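Local coordinates for major pilin backbone protein T-antigen, T13 (Streptococcus pyogenes, PDB 6BBT) that probably forms the shaft of Streptococcus pyogenes pili as their major backbone subunit and is the T13 antigen used in serotyping, at residues M26-F31 with L187-Q192; S53-G58 with V87-I92; W116-Y121 with K146-E151; L248-I253 with S269-V274. All coordinates share one frame; numbering follows the deposited sequence.

Contact 1 of 4, residues M26-F31 with L187-Q192; sequences MPKTTF and LYEKGQ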
loop_
_atom_site.group_PDB
_atom_site.type_symbol
_atom_site.label_atom_id
_atom_site.label_comp_id
_atom_site.label_asym_id
_atom_site.label_seq_id
_atom_site.Cartn_x
_atom_site.Cartn_y
_atom_site.Cartn_z
ATOM N N MET A 26 -3.199 6.245 3.824
ATOM C CA MET A 26 -3.208 4.765 3.719
ATOM C C MET A 26 -3.777 4.373 2.331
ATOM O O MET A 26 -4.819 4.922 1.924
ATOM C CB MET A 26 -4.099 4.175 4.824
ATOM C CG MET A 26 -4.195 2.645 4.861
ATOM S SD MET A 26 -2.719 1.921 5.624
ATOM C CE MET A 26 -3.064 2.224 7.358
ATOM N N PRO A 27 -3.100 3.463 1.595
ATOM C CA PRO A 27 -3.707 3.019 0.342
ATOM C C PRO A 27 -5.038 2.271 0.536
ATOM O O PRO A 27 -5.187 1.492 1.472
ATOM C CB PRO A 27 -2.641 2.106 -0.276
ATOM C CG PRO A 27 -1.728 1.725 0.836
ATOM C CD PRO A 27 -1.754 2.877 1.797
ATOM N N LYS A 28 -5.985 2.516 -0.356
ATOM C CA LYS A 28 -7.205 1.718 -0.412
ATOM C C LYS A 28 -6.906 0.420 -1.167
ATOM O O LYS A 28 -6.763 0.422 -2.389
ATOM C CB LYS A 28 -8.361 2.483 -1.052
ATOM C CG LYS A 28 -9.686 1.732 -0.939
ATOM C CD LYS A 28 -10.796 2.347 -1.743
ATOM C CE LYS A 28 -11.955 1.369 -1.849
ATOM N NZ LYS A 28 -13.014 1.965 -2.686
ATOM N N THR A 29 -6.782 -0.683 -0.429
ATOM C CA THR A 29 -6.339 -1.943 -1.027
ATOM C C THR A 29 -6.724 -3.130 -0.149
ATOM O O THR A 29 -7.207 -2.948 0.975
ATOM C CB THR A 29 -4.809 -1.930 -1.284
ATOM O OG1 THR A 29 -4.447 -2.992 -2.179
ATOM C CG2 THR A 29 -4.029 -2.044 0.018
ATOM N N THR A 30 -6.536 -4.338 -0.670
ATOM C CA THR A 30 -6.812 -5.542 0.127
ATOM C C THR A 30 -5.548 -6.357 0.173
ATOM O O THR A 30 -4.688 -6.234 -0.698
ATOM C CB THR A 30 -7.947 -6.403 -0.456
ATOM O OG1 THR A 30 -7.571 -6.820 -1.766
ATOM C CG2 THR A 30 -9.227 -5.604 -0.529
ATOM N N PHE A 31 -5.411 -7.143 1.222
ATOM C CA PHE A 31 -4.397 -8.186 1.273
ATOM C C PHE A 31 -5.110 -9.524 1.360
ATOM O O PHE A 31 -6.091 -9.660 2.074
ATOM C CB PHE A 31 -3.466 -7.994 2.470
ATOM C CG PHE A 31 -2.653 -6.757 2.371
ATOM C CD1 PHE A 31 -1.431 -6.776 1.722
ATOM C CD2 PHE A 31 -3.144 -5.556 2.834
ATOM C CE1 PHE A 31 -0.679 -5.629 1.591
ATOM C CE2 PHE A 31 -2.398 -4.384 2.699
ATOM C CZ PHE A 31 -1.164 -4.426 2.074
ATOM N N LEU A 187 -6.595 3.523 -5.591
ATOM C CA LEU A 187 -5.950 3.482 -4.278
ATOM C C LEU A 187 -6.129 4.742 -3.446
ATOM O O LEU A 187 -6.112 4.650 -2.226
ATOM C CB LEU A 187 -4.452 3.272 -4.410
ATOM C CG LEU A 187 -3.820 1.969 -4.957
ATOM C CD1 LEU A 187 -2.536 1.667 -4.174
ATOM C CD2 LEU A 187 -4.716 0.765 -4.875
ATOM N N TYR A 188 -6.212 5.901 -4.094
ATOM C CA TYR A 188 -6.290 7.189 -3.399
ATOM C C TYR A 188 -7.414 8.007 -4.009
ATOM O O TYR A 188 -7.288 8.517 -5.106
ATOM C CB TYR A 188 -4.929 7.926 -3.497
ATOM C CG TYR A 188 -3.799 7.058 -3.018
ATOM C CD1 TYR A 188 -3.569 6.880 -1.666
ATOM C CD2 TYR A 188 -2.992 6.371 -3.920
ATOM C CE1 TYR A 188 -2.539 6.072 -1.212
ATOM C CE2 TYR A 188 -1.961 5.567 -3.485
ATOM C CZ TYR A 188 -1.755 5.401 -2.132
ATOM O OH TYR A 188 -0.740 4.591 -1.717
ATOM N N GLU A 189 -8.491 8.150 -3.253
ATOM C CA GLU A 189 -9.766 8.596 -3.756
ATOM C C GLU A 189 -9.964 10.098 -3.630
ATOM O O GLU A 189 -9.337 10.786 -2.800
ATOM C CB GLU A 189 -10.881 7.886 -3.002
ATOM C CG GLU A 189 -10.775 6.362 -3.086
ATOM C CD GLU A 189 -12.097 5.674 -2.817
ATOM O OE1 GLU A 189 -12.682 5.909 -1.736
ATOM O OE2 GLU A 189 -12.548 4.905 -3.694
ATOM N N LYS A 190 -10.875 10.581 -4.458
ATOM C CA LYS A 190 -11.328 11.971 -4.445
ATOM C C LYS A 190 -11.753 12.410 -3.062
ATOM O O LYS A 190 -12.398 11.665 -2.324
ATOM C CB LYS A 190 -12.535 12.118 -5.387
ATOM C CG LYS A 190 -13.071 13.527 -5.558
ATOM C CD LYS A 190 -14.217 13.530 -6.577
ATOM C CE LYS A 190 -14.970 14.864 -6.572
ATOM N NZ LYS A 190 -14.133 16.069 -6.874
ATOM N N GLY A 191 -11.396 13.633 -2.710
ATOM C CA GLY A 191 -11.770 14.164 -1.422
ATOM C C GLY A 191 -10.819 13.838 -0.279
ATOM O O GLY A 191 -11.008 14.358 0.816
ATOM N N GLN A 192 -9.805 12.993 -0.501
ATOM C CA GLN A 192 -8.755 12.793 0.511
ATOM C C GLN A 192 -7.717 13.889 0.363
ATOM O O GLN A 192 -7.634 14.535 -0.690
ATOM C CB GLN A 192 -8.151 11.404 0.367
ATOM C CG GLN A 192 -9.190 10.321 0.592
ATOM C CD GLN A 192 -9.683 10.293 2.020
ATOM O OE1 GLN A 192 -8.905 10.350 2.941
ATOM N NE2 GLN A 192 -10.972 10.198 2.206
#
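Pro-27 and Tyr-188 lie side by side and point the same way, so the phenol runs alongside the proline. Tyr-188 OH comes to 3.4 Å from Pro-27 CB, and at the ring carbon next to the one bearing the hydroxyl, Tyr-188 CE1 is 3.6 Å from Pro-27 CA. Leu-187 meets the Pro-27 to Lys-28 linkage with its two methyls: CD1 rests 3.9 Å from Pro-27 CB, while CD2 makes a close approach of 3.2 Å to the carbonyl O of Lys-28. A backbone bond runs beside these contacts: Lys-28 N donates to Leu-187 O (2.8 Å, 165° at the hydrogen) in the carbonyl plane, on a lone pair. On the solvent side Lys-28 swings CG anti to its own N and runs out almost fully extended, crossing the Glu-189 side chain obliquely. Its NZ forms a salt bridge with Glu-189 OE2 at 3.1 Å, approaching from 52° above the carboxylate plane. Lys-28 thus grips the loop twice, by its backbone N and by its side-chain amine. Asn-69 reinforces the junction: its ND2 binds both Met-26 O and Leu-187 O, and its OD1 accepts from Glu-189 N. The contact joins the lead-in to strand 29-37 of the Spy0128-like region to the loop between strands 176-183 and 193-198 of the DUF7601 region, with Phe-154 of the long strand 148-166 packing against Met-26 and Pro-27.

Contact 2 of 4, residues S53-G58 with V87-I92; sequences SGETTG and VTFSGI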
loop_
_atom_site.group_PDB
_atom_site.type_symbol
_atom_site.label_atom_id
_atom_site.label_comp_id
_atom_site.label_asym_id
_atom_site.label_seq_id
_atom_site.Cartn_x
_atom_site.Cartn_y
_atom_site.Cartn_z
ATOM N N SER A 53 -1.198 -34.543 4.604
ATOM C CA SER A 53 -1.420 -33.329 3.808
ATOM C C SER A 53 -2.777 -32.744 4.179
ATOM O O SER A 53 -3.747 -33.490 4.342
ATOM C CB SER A 53 -1.374 -33.630 2.315
ATOM O OG SER A 53 -0.042 -33.873 1.906
ATOM N N GLY A 54 -2.849 -31.420 4.337
ATOM C CA GLY A 54 -4.109 -30.782 4.724
ATOM C C GLY A 54 -5.228 -31.086 3.739
ATOM O O GLY A 54 -4.991 -31.123 2.545
ATOM N N GLU A 55 -6.435 -31.320 4.244
ATOM C CA GLU A 55 -7.605 -31.593 3.397
ATOM C C GLU A 55 -8.422 -30.309 3.187
ATOM O O GLU A 55 -8.693 -29.575 4.143
ATOM C CB GLU A 55 -8.460 -32.733 3.990
ATOM C CG GLU A 55 -8.029 -34.113 3.476
ATOM C CD GLU A 55 -8.385 -35.285 4.388
ATOM O OE1 GLU A 55 -9.388 -35.228 5.134
ATOM O OE2 GLU A 55 -7.644 -36.294 4.340
ATOM N N THR A 56 -8.792 -30.054 1.930
ATOM C CA THR A 56 -9.414 -28.799 1.508
ATOM C C THR A 56 -10.882 -28.901 1.083
ATOM O O THR A 56 -11.449 -27.899 0.640
ATOM C CB THR A 56 -8.638 -28.189 0.321
ATOM O OG1 THR A 56 -8.645 -29.110 -0.778
ATOM C CG2 THR A 56 -7.211 -27.880 0.707
ATOM N N THR A 57 -11.506 -30.070 1.226
ATOM C CA THR A 57 -12.923 -30.239 0.875
ATOM C C THR A 57 -13.804 -29.484 1.865
ATOM O O THR A 57 -13.867 -29.844 3.039
ATOM C CB THR A 57 -13.337 -31.737 0.834
ATOM O OG1 THR A 57 -12.745 -32.350 -0.315
ATOM C CG2 THR A 57 -14.871 -31.920 0.763
ATOM N N GLY A 58 -14.491 -28.448 1.375
ATOM C CA GLY A 58 -15.300 -27.566 2.222
ATOM C C GLY A 58 -14.537 -26.428 2.892
ATOM O O GLY A 58 -15.106 -25.718 3.727
ATOM N N VAL A 87 -14.794 -28.205 7.159
ATOM C CA VAL A 87 -14.078 -29.195 6.366
ATOM C C VAL A 87 -14.512 -30.627 6.731
ATOM O O VAL A 87 -14.728 -30.927 7.908
ATOM C CB VAL A 87 -12.554 -29.043 6.578
ATOM C CG1 VAL A 87 -11.761 -30.040 5.725
ATOM C CG2 VAL A 87 -12.127 -27.606 6.268
ATOM N N THR A 88 -14.619 -31.493 5.719
ATOM C CA THR A 88 -14.825 -32.928 5.932
ATOM C C THR A 88 -13.474 -33.644 5.911
ATOM O O THR A 88 -12.889 -33.870 4.844
ATOM C CB THR A 88 -15.769 -33.549 4.876
ATOM O OG1 THR A 88 -16.983 -32.795 4.825
ATOM C CG2 THR A 88 -16.112 -35.010 5.230
ATOM N N PHE A 89 -12.977 -33.973 7.097
ATOM C CA PHE A 89 -11.749 -34.754 7.243
ATOM C C PHE A 89 -12.068 -36.253 7.203
ATOM O O PHE A 89 -12.983 -36.712 7.879
ATOM C CB PHE A 89 -11.052 -34.415 8.557
ATOM C CG PHE A 89 -10.554 -32.993 8.640
ATOM C CD1 PHE A 89 -9.411 -32.603 7.946
ATOM C CD2 PHE A 89 -11.212 -32.045 9.434
ATOM C CE1 PHE A 89 -8.938 -31.296 8.037
ATOM C CE2 PHE A 89 -10.744 -30.735 9.522
ATOM C CZ PHE A 89 -9.602 -30.365 8.827
ATOM N N SER A 90 -11.304 -37.008 6.420
ATOM C CA SER A 90 -11.523 -38.454 6.261
ATOM C C SER A 90 -11.130 -39.311 7.482
ATOM O O SER A 90 -11.570 -40.455 7.582
ATOM C CB SER A 90 -10.792 -38.962 5.014
ATOM O OG SER A 90 -9.470 -38.467 4.967
ATOM N N GLY A 91 -10.318 -38.775 8.394
ATOM C CA GLY A 91 -9.940 -39.501 9.609
ATOM C C GLY A 91 -9.221 -38.630 10.620
ATOM O O GLY A 91 -8.895 -37.480 10.318
ATOM N N ILE A 92 -8.975 -39.165 11.818
ATOM C CA ILE A 92 -8.212 -38.431 12.842
ATOM C C ILE A 92 -6.759 -38.238 12.414
ATOM O O ILE A 92 -6.244 -38.983 11.571
ATOM C CB ILE A 92 -8.239 -39.092 14.249
ATOM C CG1 ILE A 92 -7.604 -40.494 14.245
ATOM C CG2 ILE A 92 -9.661 -39.142 14.793
ATOM C CD1 ILE A 92 -7.257 -41.002 15.631
#
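Hydrogen bonds dominate where the loop between strands 51-53 and 62-67 meets the loop between strands 77-83 and 93-101 in the Spy0128-like region, and most of them converge on the carboxylate of Glu-55. Ser-90 N donates to Glu-55 OE1 at 2.9 Å, with 162° at the hydrogen; OE1 accepts on its syn lone pair. The Ser-90 hydroxyl adds a weak bond whose acceptor is not settled: OG lies 2.9 Å from Glu-55 OE2 and 3.2 Å from Glu-55 OE1. With OG between its own N and carbonyl carbon (chi1 47°), both donors of Ser-90 face the acid. At the other end of the contact, Thr-88 N donates to Thr-57 O over 3.2 Å, arriving nearly along the C=O axis, and Val-87 CA adds a CA-H...O contact of 3.4 Å to the same oxygen.

Van der Waals contacts lie between these polar ends. Val-87 CG1 sits over the centre of the Phe-89 ring, 3.7 Å above its plane, and also faces Glu-55 O at 3.5 Å. The aliphatic part of Glu-55 skirts Phe-89, whose CD1 approaches its CB, and Tyr-95 touches both residues from strand 93-101. Glu-55 O is bound in turn by Tyr-97 OH. Within the two segments the acid is held by amide and hydroxyl donors rather than by a cation, and the straight amide bond to its syn lone pair would be expected to stabilise the charged form.

Contact 3 of 4, residues W116-Y121 with K146-E151; sequences WTVDVY and KPIRFE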
loop_
_atom_site.group_PDB
_atom_site.type_symbol
_atom_site.label_atom_id
_atom_site.label_comp_id
_atom_site.label_asym_id
_atom_site.label_seq_id
_atom_site.Cartn_x
_atom_site.Cartn_y
_atom_site.Cartn_z
ATOM N N TRP A 116 4.052 -19.538 6.471
ATOM C CA TRP A 116 3.651 -20.060 7.753
ATOM C C TRP A 116 3.149 -21.478 7.564
ATOM O O TRP A 116 2.603 -21.818 6.511
ATOM C CB TRP A 116 2.551 -19.185 8.331
ATOM C CG TRP A 116 3.040 -17.842 8.702
ATOM C CD1 TRP A 116 3.281 -16.791 7.866
ATOM C CD2 TRP A 116 3.399 -17.406 10.013
ATOM N NE1 TRP A 116 3.748 -15.715 8.582
ATOM C CE2 TRP A 116 3.839 -16.066 9.903
ATOM C CE3 TRP A 116 3.414 -18.025 11.270
ATOM C CZ2 TRP A 116 4.270 -15.323 11.007
ATOM C CZ3 TRP A 116 3.816 -17.285 12.371
ATOM C CH2 TRP A 116 4.244 -15.944 12.234
ATOM N N THR A 117 3.336 -22.299 8.590
ATOM C CA THR A 117 2.846 -23.668 8.578
ATOM C C THR A 117 1.871 -23.859 9.716
ATOM O O THR A 117 2.026 -23.280 10.791
ATOM C CB THR A 117 3.979 -24.727 8.606
ATOM O OG1 THR A 117 3.398 -26.036 8.496
ATOM C CG2 THR A 117 4.811 -24.635 9.867
ATOM N N VAL A 118 0.848 -24.658 9.445
ATOM C CA VAL A 118 -0.288 -24.808 10.323
ATOM C C VAL A 118 -0.607 -26.299 10.475
ATOM O O VAL A 118 -0.873 -26.966 9.474
ATOM C CB VAL A 118 -1.525 -24.090 9.745
ATOM C CG1 VAL A 118 -2.727 -24.256 10.667
ATOM C CG2 VAL A 118 -1.234 -22.610 9.538
ATOM N N ASP A 119 -0.576 -26.800 11.714
ATOM C CA ASP A 119 -1.074 -28.148 12.030
ATOM C C ASP A 119 -2.439 -28.077 12.688
ATOM O O ASP A 119 -2.603 -27.437 13.720
ATOM C CB ASP A 119 -0.097 -28.888 12.950
ATOM C CG ASP A 119 1.146 -29.346 12.227
ATOM O OD1 ASP A 119 1.145 -29.446 10.984
ATOM O OD2 ASP A 119 2.141 -29.628 12.907
ATOM N N VAL A 120 -3.412 -28.747 12.076
ATOM C CA VAL A 120 -4.753 -28.839 12.623
ATOM C C VAL A 120 -4.929 -30.243 13.214
ATOM O O VAL A 120 -4.834 -31.247 12.494
ATOM C CB VAL A 120 -5.808 -28.567 11.535
ATOM C CG1 VAL A 120 -7.201 -28.527 12.142
ATOM C CG2 VAL A 120 -5.501 -27.249 10.825
ATOM N N TYR A 121 -5.176 -30.287 14.517
ATOM C CA TYR A 121 -5.338 -31.545 15.263
ATOM C C TYR A 121 -6.796 -31.982 15.205
ATOM O O TYR A 121 -7.661 -31.340 15.801
ATOM C CB TYR A 121 -4.889 -31.362 16.722
ATOM C CG TYR A 121 -3.389 -31.374 16.886
ATOM C CD1 TYR A 121 -2.588 -30.438 16.233
ATOM C CD2 TYR A 121 -2.762 -32.326 17.681
ATOM C CE1 TYR A 121 -1.212 -30.453 16.363
ATOM C CE2 TYR A 121 -1.385 -32.348 17.816
ATOM C CZ TYR A 121 -0.618 -31.410 17.159
ATOM O OH TYR A 121 0.744 -31.422 17.286
ATOM N N LYS A 146 3.891 -19.501 17.307
ATOM C CA LYS A 146 3.426 -18.122 17.446
ATOM C C LYS A 146 2.271 -17.843 16.484
ATOM O O LYS A 146 2.162 -18.499 15.444
ATOM C CB LYS A 146 4.567 -17.122 17.239
ATOM C CG LYS A 146 5.352 -17.328 15.971
ATOM C CD LYS A 146 6.274 -16.157 15.663
ATOM C CE LYS A 146 7.648 -16.307 16.283
ATOM N NZ LYS A 146 8.606 -15.416 15.571
ATOM N N PRO A 147 1.400 -16.880 16.835
ATOM C CA PRO A 147 0.283 -16.559 15.962
ATOM C C PRO A 147 0.757 -15.988 14.625
ATOM O O PRO A 147 1.839 -15.410 14.540
ATOM C CB PRO A 147 -0.533 -15.547 16.776
ATOM C CG PRO A 147 0.426 -14.956 17.739
ATOM C CD PRO A 147 1.422 -16.031 18.041
ATOM N N ILE A 148 -0.023 -16.214 13.579
ATOM C CA ILE A 148 0.329 -15.733 12.246
ATOM C C ILE A 148 0.123 -14.222 12.180
ATOM O O ILE A 148 -0.968 -13.755 12.420
ATOM C CB ILE A 148 -0.507 -16.427 11.157
ATOM C CG1 ILE A 148 -0.226 -17.941 11.201
ATOM C CG2 ILE A 148 -0.160 -15.851 9.786
ATOM C CD1 ILE A 148 -0.778 -18.729 10.035
ATOM N N ARG A 149 1.178 -13.482 11.859
ATOM C CA ARG A 149 1.092 -12.025 11.680
ATOM C C ARG A 149 1.892 -11.643 10.456
ATOM O O ARG A 149 3.106 -11.856 10.424
ATOM C CB ARG A 149 1.656 -11.306 12.902
ATOM C CG ARG A 149 1.834 -9.800 12.761
ATOM C CD ARG A 149 2.354 -9.236 14.074
ATOM N NE ARG A 149 2.473 -7.781 14.072
ATOM C CZ ARG A 149 3.507 -7.082 13.599
ATOM N NH1 ARG A 149 4.571 -7.680 13.053
ATOM N NH2 ARG A 149 3.473 -5.751 13.672
ATOM N N PHE A 150 1.220 -11.085 9.453
ATOM C CA PHE A 150 1.896 -10.576 8.268
ATOM C C PHE A 150 2.107 -9.088 8.454
ATOM O O PHE A 150 1.229 -8.407 8.982
ATOM C CB PHE A 150 1.055 -10.827 7.026
ATOM C CG PHE A 150 0.931 -12.272 6.687
ATOM C CD1 PHE A 150 1.975 -12.928 6.053
ATOM C CD2 PHE A 150 -0.211 -12.984 7.022
ATOM C CE1 PHE A 150 1.890 -14.287 5.764
ATOM C CE2 PHE A 150 -0.313 -14.336 6.726
ATOM C CZ PHE A 150 0.740 -14.986 6.089
ATOM N N GLU A 151 3.262 -8.586 8.040
ATOM C CA GLU A 151 3.578 -7.171 8.189
ATOM C C GLU A 151 3.864 -6.593 6.815
ATOM O O GLU A 151 4.791 -7.038 6.157
ATOM C CB GLU A 151 4.787 -7.014 9.109
ATOM C CG GLU A 151 5.227 -5.586 9.314
ATOM C CD GLU A 151 6.319 -5.471 10.365
ATOM O OE1 GLU A 151 6.023 -5.695 11.548
ATOM O OE2 GLU A 151 7.466 -5.160 10.002
HETATM O O HOH W 1 4.936 -12.872 8.529
#
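Trp-116 lays one face of its indole against the backbone and side chain of Ile-148, and here the packing is close. Ile-148 CA stands 3.8 Å from the centroid of the six-membered ring and 9° off its normal, a clear CH-pi contact. Trp-116 CH2 comes to 3.4 Å from Pro-147 O. CG1 of Ile-148 reaches Trp-116 CE3 at 3.6 Å, and its CD1 continues to Val-118 CG2 at 3.9 Å. Beyond the isoleucine, the pyrrole edge of Trp-116 points at the face of Phe-150 in an offset T-shaped pair, with centroids 4.9 Å apart and planes at 72°.

The side toward NE1 is looser and partly hydrated. Trp-116 NE1 gives its proton to a water in the indole plane at 3.1 Å, and that water donates to Arg-149 O at 2.8 Å. Lys-146 only brushes the benzo end with its aliphatic chain, while Arg-149 turns away and salt-bridges Glu-151 along its own strand.

No direct hydrogen bond joins the nearly antiparallel strands, whose axes lie 9.2 Å apart. Side chains meeting between two sheets, one holding 116-123 and the other 148-166, are consistent with a beta-sandwich domain.

Contact 4 of 4, residues L248-I253 with S269-V274; sequences LKEGEI and SADEIV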
loop_
_atom_site.group_PDB
_atom_site.type_symbol
_atom_site.label_atom_id
_atom_site.label_comp_id
_atom_site.label_asym_id
_atom_site.label_seq_id
_atom_site.Cartn_x
_atom_site.Cartn_y
_atom_site.Cartn_z
ATOM N N LEU A 248 11.031 18.042 -16.076
ATOM C CA LEU A 248 10.774 17.137 -14.973
ATOM C C LEU A 248 12.049 16.350 -14.734
ATOM O O LEU A 248 12.552 15.692 -15.645
ATOM C CB LEU A 248 9.606 16.202 -15.306
ATOM C CG LEU A 248 9.359 15.024 -14.354
ATOM C CD1 LEU A 248 9.001 15.515 -12.963
ATOM C CD2 LEU A 248 8.246 14.138 -14.896
ATOM N N LYS A 249 12.549 16.428 -13.509
ATOM C CA LYS A 249 13.721 15.688 -13.054
ATOM C C LYS A 249 13.207 14.592 -12.112
ATOM O O LYS A 249 12.571 14.904 -11.120
ATOM C CB LYS A 249 14.657 16.665 -12.328
ATOM C CG LYS A 249 15.929 16.077 -11.740
ATOM C CD LYS A 249 16.964 15.767 -12.804
ATOM C CE LYS A 249 18.088 14.895 -12.254
ATOM N NZ LYS A 249 18.830 15.548 -11.140
ATOM N N GLU A 250 13.466 13.324 -12.443
ATOM C CA GLU A 250 13.049 12.170 -11.627
ATOM C C GLU A 250 14.258 11.567 -10.937
ATOM O O GLU A 250 15.093 10.924 -11.583
ATOM C CB GLU A 250 12.365 11.100 -12.487
ATOM C CG GLU A 250 11.294 11.630 -13.433
ATOM C CD GLU A 250 10.367 10.536 -13.967
ATOM O OE1 GLU A 250 10.442 10.254 -15.184
ATOM O OE2 GLU A 250 9.568 9.963 -13.168
ATOM N N GLY A 251 14.364 11.786 -9.630
ATOM C CA GLY A 251 15.523 11.344 -8.856
ATOM C C GLY A 251 16.816 11.966 -9.363
ATOM O O GLY A 251 16.932 13.192 -9.404
ATOM N N GLU A 252 17.780 11.117 -9.740
ATOM C CA GLU A 252 19.039 11.545 -10.377
ATOM C C GLU A 252 19.108 11.263 -11.896
ATOM O O GLU A 252 20.060 11.715 -12.549
ATOM C CB GLU A 252 20.240 10.901 -9.671
ATOM N N ILE A 253 18.128 10.532 -12.453
ATOM C CA ILE A 253 17.987 10.362 -13.919
ATOM C C ILE A 253 17.723 11.701 -14.623
ATOM O O ILE A 253 17.093 12.598 -14.051
ATOM C CB ILE A 253 16.847 9.394 -14.283
ATOM N N SER A 269 10.622 7.525 -7.447
ATOM C CA SER A 269 11.641 8.580 -7.427
ATOM C C SER A 269 11.045 9.955 -7.096
ATOM O O SER A 269 9.960 10.280 -7.547
ATOM C CB SER A 269 12.391 8.636 -8.752
ATOM O OG SER A 269 11.513 8.846 -9.824
ATOM N N ALA A 270 11.776 10.753 -6.323
ATOM C CA ALA A 270 11.393 12.148 -6.036
ATOM C C ALA A 270 11.437 13.037 -7.282
ATOM O O ALA A 270 12.474 13.106 -7.934
ATOM C CB ALA A 270 12.296 12.718 -4.962
ATOM N N ASP A 271 10.315 13.696 -7.603
ATOM C CA ASP A 271 10.171 14.534 -8.816
ATOM C C ASP A 271 10.503 16.002 -8.463
ATOM O O ASP A 271 10.124 16.495 -7.388
ATOM C CB ASP A 271 8.725 14.553 -9.352
ATOM C CG ASP A 271 8.305 13.301 -10.149
ATOM O OD1 ASP A 271 9.170 12.419 -10.406
ATOM O OD2 ASP A 271 7.055 13.249 -10.519
ATOM N N GLU A 272 11.181 16.692 -9.371
ATOM C CA GLU A 272 11.213 18.149 -9.355
ATOM C C GLU A 272 10.897 18.698 -10.734
ATOM O O GLU A 272 11.527 18.312 -11.731
ATOM C CB GLU A 272 12.537 18.717 -8.858
ATOM C CG GLU A 272 12.423 20.230 -8.652
ATOM C CD GLU A 272 13.702 20.917 -8.220
ATOM O OE1 GLU A 272 14.722 20.219 -8.016
ATOM O OE2 GLU A 272 13.658 22.170 -8.083
ATOM N N ILE A 273 9.908 19.585 -10.775
ATOM C CA ILE A 273 9.535 20.300 -11.971
ATOM C C ILE A 273 10.049 21.723 -11.840
ATOM O O ILE A 273 9.799 22.382 -10.831
ATOM C CB ILE A 273 8.008 20.295 -12.207
ATOM C CG1 ILE A 273 7.528 18.868 -12.533
ATOM C CG2 ILE A 273 7.631 21.235 -13.348
ATOM C CD1 ILE A 273 6.025 18.725 -12.692
ATOM N N VAL A 274 10.782 22.179 -12.854
ATOM C CA VAL A 274 11.257 23.557 -12.927
ATOM C C VAL A 274 10.531 24.163 -14.102
ATOM O O VAL A 274 10.661 23.681 -15.230
ATOM C CB VAL A 274 12.788 23.651 -13.119
ATOM C CG1 VAL A 274 13.219 25.112 -13.208
ATOM C CG2 VAL A 274 13.521 22.960 -11.979
HETATM O O HOH W 2 14.663 14.966 -8.661
#
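Strands 248-250 and 271-274 pair as an antiparallel ribbon, in which Lys-249 and Glu-272 form the hydrogen-bonded pair (Lys-249 N to Glu-272 O 2.8 Å, Glu-272 N to Lys-249 O 2.9 Å, both in the carbonyl planes), with Leu-248–Ile-273 and Glu-250–Asp-271 as the non-hydrogen-bonded pairs on either side. Strand 271-279 also pairs, in parallel, with strand 148-166, so the ribbon is part of a larger mixed sheet, and a type II' turn from Glu-250 to Ile-253 leads onward to strand 253-257.

Leu-248, Glu-250, Asp-271 and Ile-273 share one face. Leu-248 has CG anti to its N (chi1 170°), and its CD1 crosses between neighbours, 3.6 Å from Asp-271 CG and 3.7 Å from Ile-273 CG1. Glu-250 and Asp-271 point the same way with carboxylate planes 70° apart; Glu-250 OE2 lies 3.7 Å from Asp-271 OD1, and Asp-267 brings further acid nearby. Such crowding may raise the affinity for a proton, although Tyr-232 OH bonds Asp-271 OD2. Ser-269, whose OG bonds Asp-267, sets that hydroxyl beside Glu-250 CB. At the turn, a water lies 3.0 Å from both Gly-251 O and Ala-270 O, and Gly-251 N donates to Ala-270 O at 2.9 Å from 29° above the carbonyl plane.

The four contacts are spread along an elongated two-part chain. Contacts 2 and 3 lie in the Spy0128-like region, their centres 18 Å apart and nearest atoms about 4 Å, while contact 4 lies in the DUF7601 region, its centre 55 Å from that of contact 2. Contact 1 joins the two regions, 28 Å between centres from contact 3 and 25 Å from contact 4, and the loop it closes encloses contacts 2 and 3 along the sequence. The long strand 148-166 gives a physical connection: its start supplies Ile-148 and Phe-150 to contact 3, Phe-154 packs beside contact 1, and its later part pairs with strand 271-279 of contact 4.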